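Long-range contacts in ABC transporter substrate binding protein (Ribose) (PDB 4WT7), which probably serves as the solute-binding component of a sugar ABC transporter and holds the sugar alcohol D-allitol between its two lobes: residues A[36-42]-A[66-72]; A[95-99]-A[163-167]. All blocks are in the same frame, centred on the assembly; numbering follows the deposited sequence.

Contact 1 of 2, residues A[36-42]-A[66-72]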
ATOM      1  N   GLY A  36      14.399  -0.425 -16.300  1.00  9.73           N
ATOM      2  CA  GLY A  36      13.626   0.771 -16.021  1.00  9.54           C
ATOM      3  C   GLY A  36      12.905   0.576 -14.694  1.00  8.87           C
ATOM      4  O   GLY A  36      12.224  -0.428 -14.511  1.00  8.73           O
ATOM      5  N   ILE A  37      13.046   1.521 -13.766  1.00  9.24           N
ATOM      6  CA  ILE A  37      12.323   1.414 -12.497  1.00  8.75           C
ATOM      7  C   ILE A  37      11.498   2.653 -12.276  1.00  8.84           C
ATOM      8  O   ILE A  37      12.052   3.710 -12.032  1.00  9.60           O
ATOM      9  CB  ILE A  37      13.305   1.267 -11.313  1.00  8.59           C
ATOM     10  CG1 ILE A  37      14.121  -0.015 -11.450  1.00 10.72           C
ATOM     11  CG2 ILE A  37      12.564   1.252  -9.950  1.00  8.25           C
ATOM     12  CD1 ILE A  37      15.272  -0.031 -10.530  1.00 11.86           C
ATOM     13  N   SER A  38      10.182   2.521 -12.359  1.00  8.20           N
ATOM     14  CA  SER A  38       9.251   3.660 -12.309  1.00  8.53           C
ATOM     15  C   SER A  38       8.307   3.547 -11.122  1.00  8.22           C
ATOM     16  O   SER A  38       7.622   2.541 -10.979  1.00  8.04           O
ATOM     17  CB  SER A  38       8.408   3.722 -13.595  1.00  9.14           C
ATOM     18  OG  SER A  38       7.380   4.716 -13.539  1.00  9.65           O
ATOM     19  N   THR A  39       8.268   4.584 -10.270  1.00  8.36           N
ATOM     20  CA  THR A  39       7.362   4.594  -9.119  1.00  8.23           C
ATOM     21  C   THR A  39       6.410   5.786  -9.214  1.00  8.90           C
ATOM     22  O   THR A  39       6.799   6.839  -9.704  1.00  9.48           O
ATOM     23  CB  THR A  39       8.136   4.644  -7.786  1.00  8.02           C
ATOM     24  OG1 THR A  39       7.222   4.551  -6.696  1.00  8.00           O
ATOM     25  CG2 THR A  39       8.932   5.899  -7.623  1.00  8.54           C
ATOM     26  N   ALA A  40       5.163   5.618  -8.762  1.00  9.01           N
ATOM     27  CA  ALA A  40       4.237   6.742  -8.700  1.00  9.82           C
ATOM     28  C   ALA A  40       4.793   7.844  -7.758  1.00 10.14           C
ATOM     29  O   ALA A  40       4.609   9.027  -8.012  1.00 11.04           O
ATOM     30  CB  ALA A  40       2.876   6.293  -8.231  1.00  9.97           C
ATOM     31  N   GLY A  41       5.455   7.453  -6.667  1.00  9.65           N
ATOM     32  CA  GLY A  41       6.084   8.428  -5.767  1.00 10.16           C
ATOM     33  C   GLY A  41       7.041   7.770  -4.795  1.00 10.75           C
ATOM     34  O   GLY A  41       7.231   6.556  -4.849  1.00  8.97           O
ATOM     35  N   THR A  42       7.633   8.579  -3.913  1.00 10.35           N
ATOM     36  CA  THR A  42       8.439   8.072  -2.816  1.00 11.42           C
ATOM     37  C   THR A  42       8.169   8.833  -1.504  1.00 12.93           C
ATOM     38  O   THR A  42       9.072   8.951  -0.694  1.00 13.07           O
ATOM     39  CB  THR A  42       9.935   8.313  -3.079  1.00 11.92           C
ATOM     40  OG1 THR A  42      10.124   9.698  -3.431  1.00 14.38           O
ATOM     41  CG2 THR A  42      10.437   7.426  -4.181  1.00  9.82           C
ATOM     42  N   LEU A  66      17.448   2.432 -14.510  1.00 10.23           N
ATOM     43  CA  LEU A  66      17.012   3.724 -14.989  1.00 10.32           C
ATOM     44  C   LEU A  66      15.819   4.067 -14.128  1.00 10.11           C
ATOM     45  O   LEU A  66      14.694   3.652 -14.417  1.00  9.92           O
ATOM     46  CB  LEU A  66      16.575   3.665 -16.464  1.00 10.35           C
ATOM     47  CG  LEU A  66      17.628   3.482 -17.552  1.00 14.01           C
ATOM     48  CD1 LEU A  66      18.114   2.045 -17.705  1.00 10.57           C
ATOM     49  CD2 LEU A  66      17.072   4.021 -18.881  1.00 17.80           C
ATOM     50  N   ALA A  67      16.070   4.816 -13.060  1.00 10.16           N
ATOM     51  CA  ALA A  67      15.074   4.979 -12.010  1.00 12.34           C
ATOM     52  C   ALA A  67      14.434   6.365 -12.055  1.00 11.31           C
ATOM     53  O   ALA A  67      15.127   7.379 -12.004  1.00 10.30           O
ATOM     54  CB  ALA A  67      15.670   4.706 -10.649  1.00  9.97           C
ATOM     55  N   VAL A  68      13.116   6.353 -12.140  1.00  9.90           N
ATOM     56  CA  VAL A  68      12.312   7.534 -12.361  1.00  9.97           C
ATOM     57  C   VAL A  68      11.178   7.539 -11.310  1.00  9.80           C
ATOM     58  O   VAL A  68      10.494   6.517 -11.055  1.00  9.58           O
ATOM     59  CB  VAL A  68      11.779   7.611 -13.836  1.00  9.98           C
ATOM     60  CG1 VAL A  68      12.864   8.013 -14.779  1.00 10.23           C
ATOM     61  CG2 VAL A  68      11.152   6.287 -14.282  1.00  9.75           C
ATOM     62  N   ASP A  69      11.086   8.676 -10.615  1.00  9.93           N
ATOM     63  CA  ASP A  69      10.084   8.957  -9.613  1.00  9.85           C
ATOM     64  C   ASP A  69       9.055   9.993 -10.102  1.00 11.25           C
ATOM     65  O   ASP A  69       9.401  11.109 -10.465  1.00 10.71           O
ATOM     66  CB  ASP A  69      10.829   9.507  -8.403  1.00  9.99           C
ATOM     67  CG  ASP A  69       9.917   9.812  -7.193  1.00  9.94           C
ATOM     68  OD1 ASP A  69       8.676   9.674  -7.278  1.00  9.81           O
ATOM     69  OD2 ASP A  69      10.466  10.221  -6.153  1.00 10.05           O
ATOM     70  N   ALA A  70       7.781   9.652 -10.054  1.00 10.54           N
ATOM     71  CA  ALA A  70       6.786  10.576 -10.578  1.00 13.19           C
ATOM     72  C   ALA A  70       6.403  11.704  -9.605  1.00 13.58           C
ATOM     73  O   ALA A  70       5.672  12.607  -9.985  1.00 14.11           O
ATOM     74  CB  ALA A  70       5.573   9.828 -11.011  1.00 10.61           C
ATOM     75  N   GLY A  71       6.889  11.656  -8.377  1.00 15.37           N
ATOM     76  CA  GLY A  71       6.529  12.664  -7.364  1.00 17.44           C
ATOM     77  C   GLY A  71       5.012  12.812  -7.214  1.00 15.96           C
ATOM     78  O   GLY A  71       4.490  13.875  -6.845  1.00 17.05           O
ATOM     79  N   ARG A  72       4.314  11.722  -7.523  1.00 10.34           N
ATOM     80  CA  ARG A  72       2.877  11.594  -7.331  1.00 10.49           C
ATOM     81  C   ARG A  72       2.085  12.529  -8.235  1.00 12.37           C
ATOM     82  O   ARG A  72       0.995  12.945  -7.904  1.00 11.75           O
ATOM     83  CB  ARG A  72       2.527  11.825  -5.873  1.00 12.32           C
ATOM     84  CG  ARG A  72       2.841  10.641  -4.996  1.00 12.11           C
ATOM     85  CD  ARG A  72       1.832   9.562  -5.221  1.00 13.56           C
ATOM     86  NE  ARG A  72       2.197   8.326  -4.567  1.00 12.56           N
ATOM     87  CZ  ARG A  72       1.467   7.215  -4.607  1.00 14.28           C
ATOM     88  NH1 ARG A  72       0.330   7.179  -5.310  1.00 11.34           N
ATOM     89  NH2 ARG A  72       1.874   6.145  -3.929  1.00 10.15           N
TER

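Contact 2 of 2, residues A[95-99]-A[163-167]. With X9X (D-allitol), chain C.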
ATOM      1  N   LEU A  95       5.916   0.596 -10.000  1.00  8.52           N
ATOM      2  CA  LEU A  95       5.532   0.523  -8.598  1.00  8.48           C
ATOM      3  C   LEU A  95       4.349   1.472  -8.308  1.00  8.49           C
ATOM      4  O   LEU A  95       4.477   2.696  -8.383  1.00  8.62           O
ATOM      5  CB  LEU A  95       6.739   0.869  -7.704  1.00  8.58           C
ATOM      6  CG  LEU A  95       6.460   1.119  -6.223  1.00  8.58           C
ATOM      7  CD1 LEU A  95       5.917  -0.125  -5.554  1.00  8.45           C
ATOM      8  CD2 LEU A  95       7.715   1.586  -5.525  1.00  8.71           C
ATOM      9  N   LEU A  96       3.218   0.875  -7.949  1.00  8.39           N
ATOM     10  CA  LEU A  96       2.027   1.606  -7.549  1.00  8.41           C
ATOM     11  C   LEU A  96       1.500   2.469  -8.685  1.00  8.47           C
ATOM     12  O   LEU A  96       1.929   2.360  -9.850  1.00  8.47           O
ATOM     13  CB  LEU A  96       2.282   2.405  -6.248  1.00  8.51           C
ATOM     14  CG  LEU A  96       2.327   1.504  -5.004  1.00  8.45           C
ATOM     15  CD1 LEU A  96       2.941   2.165  -3.729  1.00  8.56           C
ATOM     16  CD2 LEU A  96       0.941   0.968  -4.731  1.00  8.38           C
ATOM     17  N   GLY A  97       0.537   3.302  -8.350  1.00 10.69           N
ATOM     18  CA  GLY A  97      -0.129   4.104  -9.338  1.00  9.03           C
ATOM     19  C   GLY A  97      -1.544   3.606  -9.523  1.00 12.42           C
ATOM     20  O   GLY A  97      -1.873   2.436  -9.206  1.00 12.14           O
ATOM     21  N   THR A  98      -2.390   4.504 -10.033  1.00  8.60           N
ATOM     22  CA  THR A  98      -3.754   4.186 -10.336  1.00  8.56           C
ATOM     23  C   THR A  98      -3.790   3.395 -11.638  1.00  8.57           C
ATOM     24  O   THR A  98      -3.285   3.885 -12.648  1.00  8.93           O
ATOM     25  CB  THR A  98      -4.553   5.463 -10.581  1.00  9.33           C
ATOM     26  OG1 THR A  98      -4.503   6.281  -9.409  1.00 11.61           O
ATOM     27  CG2 THR A  98      -5.962   5.115 -10.903  1.00  8.68           C
ATOM     28  N   LEU A  99      -4.418   2.223 -11.604  1.00  8.37           N
ATOM     29  CA  LEU A  99      -4.368   1.282 -12.703  1.00  8.28           C
ATOM     30  C   LEU A  99      -4.824   1.900 -14.014  1.00  9.62           C
ATOM     31  O   LEU A  99      -4.133   1.764 -15.013  1.00  8.34           O
ATOM     32  CB  LEU A  99      -5.185   0.031 -12.378  1.00  8.18           C
ATOM     33  CG  LEU A  99      -5.197  -0.997 -13.503  1.00  8.29           C
ATOM     34  CD1 LEU A  99      -3.787  -1.529 -13.788  1.00  9.62           C
ATOM     35  CD2 LEU A  99      -6.129  -2.150 -13.183  1.00 11.42           C
ATOM     36  N   GLY A 163      -8.669   3.189  -6.952  1.00 10.83           N
ATOM     37  CA  GLY A 163      -8.131   2.886  -8.275  1.00  9.18           C
ATOM     38  C   GLY A 163      -6.788   2.154  -8.221  1.00  9.20           C
ATOM     39  O   GLY A 163      -6.189   1.833  -9.259  1.00 11.07           O
ATOM     40  N   VAL A 164      -6.306   1.889  -7.021  1.00  7.87           N
ATOM     41  CA  VAL A 164      -4.984   1.279  -6.827  1.00  7.58           C
ATOM     42  C   VAL A 164      -5.219  -0.122  -6.350  1.00  7.40           C
ATOM     43  O   VAL A 164      -5.884  -0.322  -5.339  1.00  7.50           O
ATOM     44  CB  VAL A 164      -4.146   2.036  -5.778  1.00  7.64           C
ATOM     45  CG1 VAL A 164      -2.784   1.365  -5.569  1.00  7.40           C
ATOM     46  CG2 VAL A 164      -3.990   3.495  -6.204  1.00  7.88           C
ATOM     47  N   THR A 165      -4.708  -1.100  -7.094  1.00  7.19           N
ATOM     48  CA  THR A 165      -5.065  -2.496  -6.820  1.00  7.06           C
ATOM     49  C   THR A 165      -5.093  -2.936  -5.358  1.00  7.08           C
ATOM     50  O   THR A 165      -6.109  -3.439  -4.928  1.00  7.18           O
ATOM     51  CB  THR A 165      -4.207  -3.475  -7.628  1.00  6.86           C
ATOM     52  OG1 THR A 165      -4.174  -3.030  -8.986  1.00  7.03           O
ATOM     53  CG2 THR A 165      -4.793  -4.862  -7.573  1.00  6.80           C
ATOM     54  N   PRO A 166      -3.990  -2.794  -4.596  1.00  7.03           N
ATOM     55  CA  PRO A 166      -4.047  -3.327  -3.223  1.00  7.10           C
ATOM     56  C   PRO A 166      -5.051  -2.621  -2.312  1.00  7.38           C
ATOM     57  O   PRO A 166      -5.666  -3.265  -1.466  1.00  7.51           O
ATOM     58  CB  PRO A 166      -2.625  -3.119  -2.683  1.00  7.06           C
ATOM     59  CG  PRO A 166      -1.993  -2.146  -3.591  1.00  7.02           C
ATOM     60  CD  PRO A 166      -2.632  -2.360  -4.948  1.00  6.93           C
ATOM     61  N   CYS A 167      -5.248  -1.326  -2.509  1.00  7.94           N
ATOM     62  CA  CYS A 167      -6.263  -0.607  -1.742  1.00  8.26           C
ATOM     63  C   CYS A 167      -7.699  -1.019  -2.102  1.00  8.38           C
ATOM     64  O   CYS A 167      -8.566  -1.106  -1.214  1.00  8.64           O
ATOM     65  CB  CYS A 167      -6.108   0.896  -1.932  1.00  8.44           C
ATOM     66  SG  CYS A 167      -4.420   1.464  -1.730  1.00  8.95           S
TER
HETATM   67  OAA X9X C 401      -1.562   3.883  -2.989  1.00 12.22           O
HETATM   68  CAG X9X C 401      -1.375   4.280  -1.678  1.00  5.73           C
HETATM   69  CAI X9X C 401      -0.756   3.313  -0.723  1.00  5.41           C
HETATM   70  OAC X9X C 401      -1.632   2.260  -0.396  1.00  9.79           O
HETATM   71  CAK X9X C 401       0.594   2.864  -1.201  1.00  1.73           C
HETATM   72  OAE X9X C 401       1.298   4.018  -1.453  1.00 10.31           O
HETATM   73  CAL X9X C 401       1.365   2.121  -0.108  1.00 12.27           C
HETATM   74  OAF X9X C 401       1.482   2.890   1.039  1.00  9.48           O
HETATM   75  CAJ X9X C 401       0.911   0.713   0.218  1.00  8.59           C
HETATM   76  OAD X9X C 401      -0.170   0.655   1.083  1.00 10.55           O
HETATM   77  CAH X9X C 401       0.673  -0.193  -0.972  1.00  7.04           C
HETATM   78  OAB X9X C 401       0.893  -1.568  -0.739  1.00 10.03           O
HETATM   79  O   HOH W   1      -2.300  -0.215  -8.702  1.00  1.50           O
HETATM   80  O   HOH W   2      -7.241   5.708  -7.372  1.00 12.01           O

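Contact 1 of 2, residues A[36-42]-A[66-72]
With chi1 of -178° Asp69 sends its carboxylate out opposite its own backbone N and across to Thr42 of the neighbouring segment, whose OG1, at chi1 51°, sits wedged between its backbone N and carbonyl carbon, a position that turns the hydroxyl to the carboxylate. Thr42 OG1 gives a 2.8 Å hydrogen bond to Asp69 OD2, arriving on the syn side but 29° out of the carboxylate plane. The other oxygen, Asp69 OD1, accepts from Gly71 N at 2.9 Å, from well above that plane, which makes an Asx turn, while the CG2 methyl of Thr39 lies alongside the same carboxylate. Behind these groups runs a parallel pair, the two strands of a beta-alpha-beta unit whose helix 45-60 lies over the face bearing Thr39 and Ala67. Its bonds begin at Ile37 N to Leu66 O (2.8 Å) and continue through Val68 N to Ile37 O and Thr39 N to Val68 O as far as Ala70 N to Thr39 O. Beyond the strands, Arg72 N donates a bent 2.8 Å hydrogen bond to Ala40 O. The Arg72 side chain then folds back, with Ala40 CB over the centre of one guanidinium face. Backbone pairing thus passes, past the strand ends, into a Thr-Asp bond and an Asx turn that tie the two loops together, and the guanidinium, covered on one face by Ala40 and salt-bridged through NH2 to Asp47, lies within reach of allitol.

Contact 2 of 2, residues A[95-99]-A[163-167]
The loop 95-99 and the start of helix 165-178 run 133° apart in direction and have their nearest CA atoms at Thr98 and Val164; next to these Leu99 N donates a nearly straight 3.0 Å hydrogen bond to Gly163 O. This is an inter-lobe contact of a periplasmic binding protein: residues after strand 91-95 of one lobe meet the helix start of the other beside the ligand cleft. Gly163 O also receives Thr98 CA in a CA-H...O contact, and the CG2 methyl of Thr98, anti to its backbone N, rests 3.7 Å from that oxygen. Deeper in, the Leu96 side chain slants across that of Val164. Its CD2 meets Val164 CG1 at 3.8 Å and lies more loosely against Pro166 CG, whereas CD1 turns to the ligand, 3.4 Å from allitol OAE. Val164 is splayed in the same manner: at chi1 179° CG1 faces Leu96 and the ligand, and CG2 lies 3.8 Å from Gly97 O. Both Leu96 methyls and Val164 CG1 thereby form an apolar wall on one side of the polyol, whose hydroxyls are held by polar residues including Asp120, Asp251 and Arg170. Cys167 SG, in the first turn of the helix, comes within 3.2 Å of allitol OAC. Between the lobes a water joins the backbones, donating to Gly97 O at 2.7 Å and accepting from Thr165 N at 3.0 Å.

How the contacts relate
Both contacts illustrate how a two-lobed binding protein builds its cleft from the carboxyl ends of parallel strands. Contact 1 stays within one lobe, joining the outermost strand 64-69 to its neighbour, and lies farther from the chain centre; contact 2 spans the lobes near the middle of the molecule. Both are partly buried, contact 1 reaching the surface at Gly71. Regular main-chain pairing dominates the first, with charge at its end, whereas the second relies on one direct backbone bond, water and methyl packing. They meet physically where 36-42 is flanked by Leu95, Ser38 O and Leu95 N lying 2.8 Å apart, so the two strands on either side of 34-39 lead to Arg72 and Leu96, which both reach the ligand.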